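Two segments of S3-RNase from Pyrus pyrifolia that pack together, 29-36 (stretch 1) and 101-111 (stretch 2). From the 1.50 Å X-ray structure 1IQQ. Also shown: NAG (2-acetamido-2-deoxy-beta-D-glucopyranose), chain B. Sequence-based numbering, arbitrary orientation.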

# COMPACT_ATOMS: atom_id res chain seq x y z
N LEU A 29 -0.36 4.43 11.78
CA LEU A 29 -0.06 3.12 11.24
C LEU A 29 -0.16 3.11 9.71
O LEU A 29 -0.94 3.86 9.12
CB LEU A 29 -1.09 2.07 11.73
CG LEU A 29 -0.93 1.73 13.22
CD1 LEU A 29 -2.11 0.89 13.70
CD2 LEU A 29 0.33 0.97 13.46
N PHE A 30 0.63 2.20 9.13
CA PHE A 30 0.51 1.91 7.68
C PHE A 30 -0.48 0.75 7.54
O PHE A 30 -0.26 -0.29 8.15
CB PHE A 30 1.89 1.44 7.12
CG PHE A 30 2.80 2.59 6.66
CD1 PHE A 30 3.72 3.21 7.51
CD2 PHE A 30 2.74 2.99 5.34
CE1 PHE A 30 4.57 4.22 7.04
CE2 PHE A 30 3.57 3.98 4.85
CZ PHE A 30 4.48 4.59 5.70
N THR A 31 -1.53 0.98 6.77
CA THR A 31 -2.45 -0.09 6.42
C THR A 31 -2.52 -0.17 4.91
O THR A 31 -1.93 0.64 4.15
CB THR A 31 -3.85 0.10 7.05
OG1 THR A 31 -4.36 1.42 6.82
CG2 THR A 31 -3.72 -0.14 8.59
N VAL A 32 -3.24 -1.16 4.37
CA VAL A 32 -3.24 -1.34 2.96
C VAL A 32 -3.99 -0.31 2.11
O VAL A 32 -5.07 0.17 2.50
CB VAL A 32 -3.82 -2.78 2.65
CG1 VAL A 32 -3.98 -2.99 1.09
CG2 VAL A 32 -2.93 -3.88 3.28
N HIS A 33 -3.35 0.13 1.00
CA HIS A 33 -4.02 0.99 0.02
C HIS A 33 -4.35 0.21 -1.25
O HIS A 33 -5.33 0.51 -1.93
CB HIS A 33 -3.14 2.17 -0.36
CG HIS A 33 -3.69 3.05 -1.43
ND1 HIS A 33 -4.63 4.04 -1.20
CD2 HIS A 33 -3.43 3.09 -2.76
CE1 HIS A 33 -4.93 4.65 -2.33
NE2 HIS A 33 -4.21 4.09 -3.30
N GLY A 34 -3.53 -0.76 -1.63
CA GLY A 34 -3.88 -1.54 -2.79
C GLY A 34 -2.96 -2.71 -3.01
O GLY A 34 -1.81 -2.76 -2.52
N LEU A 35 -3.44 -3.66 -3.82
CA LEU A 35 -2.61 -4.77 -4.35
C LEU A 35 -2.95 -4.77 -5.84
O LEU A 35 -4.08 -5.18 -6.25
CB LEU A 35 -2.92 -6.10 -3.72
CG LEU A 35 -1.91 -7.32 -3.66
CD1 LEU A 35 -2.53 -8.74 -3.88
CD2 LEU A 35 -0.51 -7.05 -4.24
N TRP A 36 -2.01 -4.23 -6.60
CA TRP A 36 -2.26 -4.03 -8.02
C TRP A 36 -1.52 -4.88 -9.00
O TRP A 36 -0.29 -4.86 -8.99
CB TRP A 36 -1.89 -2.60 -8.46
CG TRP A 36 -2.61 -1.48 -7.75
CD1 TRP A 36 -3.67 -1.56 -6.87
CD2 TRP A 36 -2.31 -0.09 -7.94
NE1 TRP A 36 -4.04 -0.25 -6.51
CE2 TRP A 36 -3.23 0.64 -7.16
CE3 TRP A 36 -1.34 0.60 -8.69
CZ2 TRP A 36 -3.21 2.07 -7.12
CZ3 TRP A 36 -1.33 2.00 -8.64
CH2 TRP A 36 -2.26 2.71 -7.87
N HIS A 101 -10.09 -14.89 -2.23
CA HIS A 101 -8.67 -15.22 -2.29
C HIS A 101 -7.83 -13.96 -2.42
O HIS A 101 -6.74 -13.88 -1.87
CB HIS A 101 -8.44 -16.20 -3.47
CG HIS A 101 -7.01 -16.63 -3.63
ND1 HIS A 101 -6.26 -17.21 -2.62
CD2 HIS A 101 -6.23 -16.61 -4.72
CE1 HIS A 101 -5.06 -17.53 -3.10
NE2 HIS A 101 -5.03 -17.19 -4.37
N TYR A 102 -8.35 -12.97 -3.14
CA TYR A 102 -7.62 -11.70 -3.25
C TYR A 102 -7.40 -11.05 -1.88
O TYR A 102 -6.25 -10.66 -1.53
CB TYR A 102 -8.46 -10.73 -4.11
CG TYR A 102 -7.91 -9.37 -4.31
CD1 TYR A 102 -6.60 -9.19 -4.83
CD2 TYR A 102 -8.69 -8.21 -4.03
CE1 TYR A 102 -6.07 -7.89 -5.08
CE2 TYR A 102 -8.19 -6.95 -4.27
CZ TYR A 102 -6.88 -6.76 -4.80
OH TYR A 102 -6.38 -5.52 -5.05
N PHE A 103 -8.43 -10.94 -1.09
CA PHE A 103 -8.29 -10.32 0.20
C PHE A 103 -7.52 -11.22 1.16
O PHE A 103 -6.77 -10.72 1.99
CB PHE A 103 -9.70 -9.97 0.70
CG PHE A 103 -10.31 -8.82 -0.04
CD1 PHE A 103 -9.72 -7.54 -0.07
CD2 PHE A 103 -11.51 -9.00 -0.77
CE1 PHE A 103 -10.30 -6.53 -0.83
CE2 PHE A 103 -12.09 -7.98 -1.51
CZ PHE A 103 -11.47 -6.74 -1.55
N GLU A 104 -7.74 -12.54 1.08
CA GLU A 104 -6.93 -13.44 1.94
C GLU A 104 -5.47 -13.34 1.57
O GLU A 104 -4.61 -13.43 2.45
CB GLU A 104 -7.43 -14.89 1.75
CG GLU A 104 -8.79 -15.13 2.36
CD GLU A 104 -9.51 -16.35 1.77
OE1 GLU A 104 -8.92 -17.06 0.91
OE2 GLU A 104 -10.69 -16.56 2.19
N THR A 105 -5.16 -13.14 0.29
CA THR A 105 -3.77 -13.00 -0.15
C THR A 105 -3.15 -11.73 0.44
O THR A 105 -2.01 -11.74 0.91
CB THR A 105 -3.71 -12.92 -1.65
OG1 THR A 105 -4.10 -14.21 -2.18
CG2 THR A 105 -2.26 -12.57 -2.11
N VAL A 106 -3.90 -10.61 0.44
CA VAL A 106 -3.39 -9.37 1.09
C VAL A 106 -3.12 -9.55 2.56
O VAL A 106 -2.12 -9.08 3.08
CB VAL A 106 -4.41 -8.25 0.87
CG1 VAL A 106 -4.10 -7.03 1.72
CG2 VAL A 106 -4.34 -7.82 -0.63
N ILE A 107 -4.03 -10.23 3.26
CA ILE A 107 -3.86 -10.48 4.72
C ILE A 107 -2.63 -11.36 4.94
O ILE A 107 -1.81 -11.06 5.87
CB ILE A 107 -5.15 -11.17 5.26
CG1 ILE A 107 -6.34 -10.18 5.28
CG2 ILE A 107 -4.88 -11.80 6.68
CD1 ILE A 107 -7.76 -10.83 5.36
N LYS A 108 -2.45 -12.34 4.06
CA LYS A 108 -1.28 -13.23 4.14
C LYS A 108 0.02 -12.42 3.96
O LYS A 108 1.03 -12.65 4.67
CB LYS A 108 -1.34 -14.33 3.09
CG LYS A 108 -0.43 -15.49 3.46
CD LYS A 108 -0.79 -16.64 2.59
CE LYS A 108 -0.21 -16.40 1.25
NZ LYS A 108 1.12 -17.03 1.28
N MET A 109 0.00 -11.47 3.03
CA MET A 109 1.22 -10.66 2.85
C MET A 109 1.47 -9.78 4.07
O MET A 109 2.61 -9.71 4.60
CB MET A 109 1.05 -9.76 1.61
CG MET A 109 1.04 -10.57 0.32
SD MET A 109 0.48 -9.49 -1.04
CE MET A 109 0.86 -10.62 -2.33
N TYR A 110 0.44 -9.07 4.52
CA TYR A 110 0.61 -8.13 5.61
C TYR A 110 0.95 -8.77 6.95
O TYR A 110 1.80 -8.27 7.71
CB TYR A 110 -0.71 -7.31 5.74
CG TYR A 110 -0.63 -6.11 6.63
CD1 TYR A 110 -0.27 -4.86 6.14
CD2 TYR A 110 -0.98 -6.19 7.95
CE1 TYR A 110 -0.26 -3.73 6.91
CE2 TYR A 110 -0.99 -5.05 8.78
CZ TYR A 110 -0.63 -3.82 8.23
OH TYR A 110 -0.70 -2.70 9.04
N ILE A 111 0.26 -9.87 7.29
CA ILE A 111 0.43 -10.52 8.58
C ILE A 111 1.42 -11.68 8.49
O ILE A 111 2.59 -11.57 8.93
CB ILE A 111 -0.97 -11.05 9.09
CG1 ILE A 111 -1.93 -9.90 9.32
CG2 ILE A 111 -0.76 -11.91 10.39
CD1 ILE A 111 -1.41 -8.83 10.31
C1 NAG B . 1.61 -3.28 12.18
C2 NAG B . 0.64 -3.94 13.21
C3 NAG B . 0.53 -2.98 14.41
C4 NAG B . 1.90 -2.68 15.03
C5 NAG B . 2.82 -2.15 13.91
C6 NAG B . 4.23 -1.92 14.32
C7 NAG B . -1.30 -5.33 12.70
C8 NAG B . -2.73 -5.37 12.26
N2 NAG B . -0.67 -4.13 12.64
O3 NAG B . -0.33 -3.62 15.37
O4 NAG B . 1.75 -1.62 15.99
O5 NAG B . 2.86 -3.13 12.85
O6 NAG B . 4.85 -3.10 14.87
O7 NAG B . -0.73 -6.36 13.07
O HOH W 1 -6.20 -2.81 -4.72

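Leu35 lies at the heart of this contact, where a strand (30-36) rests on one flank of a helix (101-111), their axes 9.9 Å apart at closest approach and inclined by 116°. Its CA-to-CB bond points toward the helix, and the stretch of helix covers 118 Å² of it, the largest share of any residue here. Leucine suits the spot because its branched, flexible side chain can touch several neighbours at once. CB of Leu35 lies 3.8 Å from CG2 of Val106, its CD1 reaches to 3.8 Å from CE1 of Tyr102 and 4.2 Å from CG2 of Thr105, and its CD2 comes within 4.1 Å of SD of Met109. These four partners span two turns of the helix, at spacings of three and four residues, so they present a common surface. The chi1 of Leu35 is t (-156°), while its chi2, at -142°, falls between the usual wells.

Val106 is the helical counterpart, its CA 7.2 Å from the CA of Leu35. Its compact, beta-branched side chain also points toward the strand, a size in keeping with the short CA-CA distance. While CG2 of Val106 meets Leu35, CG1 of Val106 packs 3.7 Å from CG2 of Val32. CG2 of Val32 also lies 4.0 Å from CD1 of Tyr110, so the small valine side chain fits between helical residues one turn apart. Met109, long and unbranched, has chi1 m and chi2 t, and its SD reaches the leucine although CA of Met109 and CA of Leu35 are 10.1 Å apart; chi3, also t, sets only the direction of CE.

Thr105 sits farther out and serves two environments. Its methyl faces Leu35, while its OG1 donates a hydrogen bond to O of His101 (2.7 Å), a carbonyl that also accepts from N of Thr105 at 2.8 Å. The hydroxyl is thus satisfied within the helix.

At the polar edge, two tyrosines reach from the helix to strand carbonyls. OH of Tyr110 donates to O of Phe30 at 2.6 Å, and OH of Tyr102 donates to O of Leu35, also at 2.6 Å. Both carbonyl oxygens lie at the ring edge, near its plane, as expected for a phenolic donor. Tyrosine suits both places because its ring can add to the apolar packing while its hydroxyl satisfies a backbone acceptor. A water extends the second link: it donates to OH of Tyr102 (2.7 Å) and accepts from N of Leu35 (3.0 Å), so both backbone polar groups of Leu35 are engaged. Beyond Tyr110, the sugar's C8 also lies near the plane of the ring, at its edge.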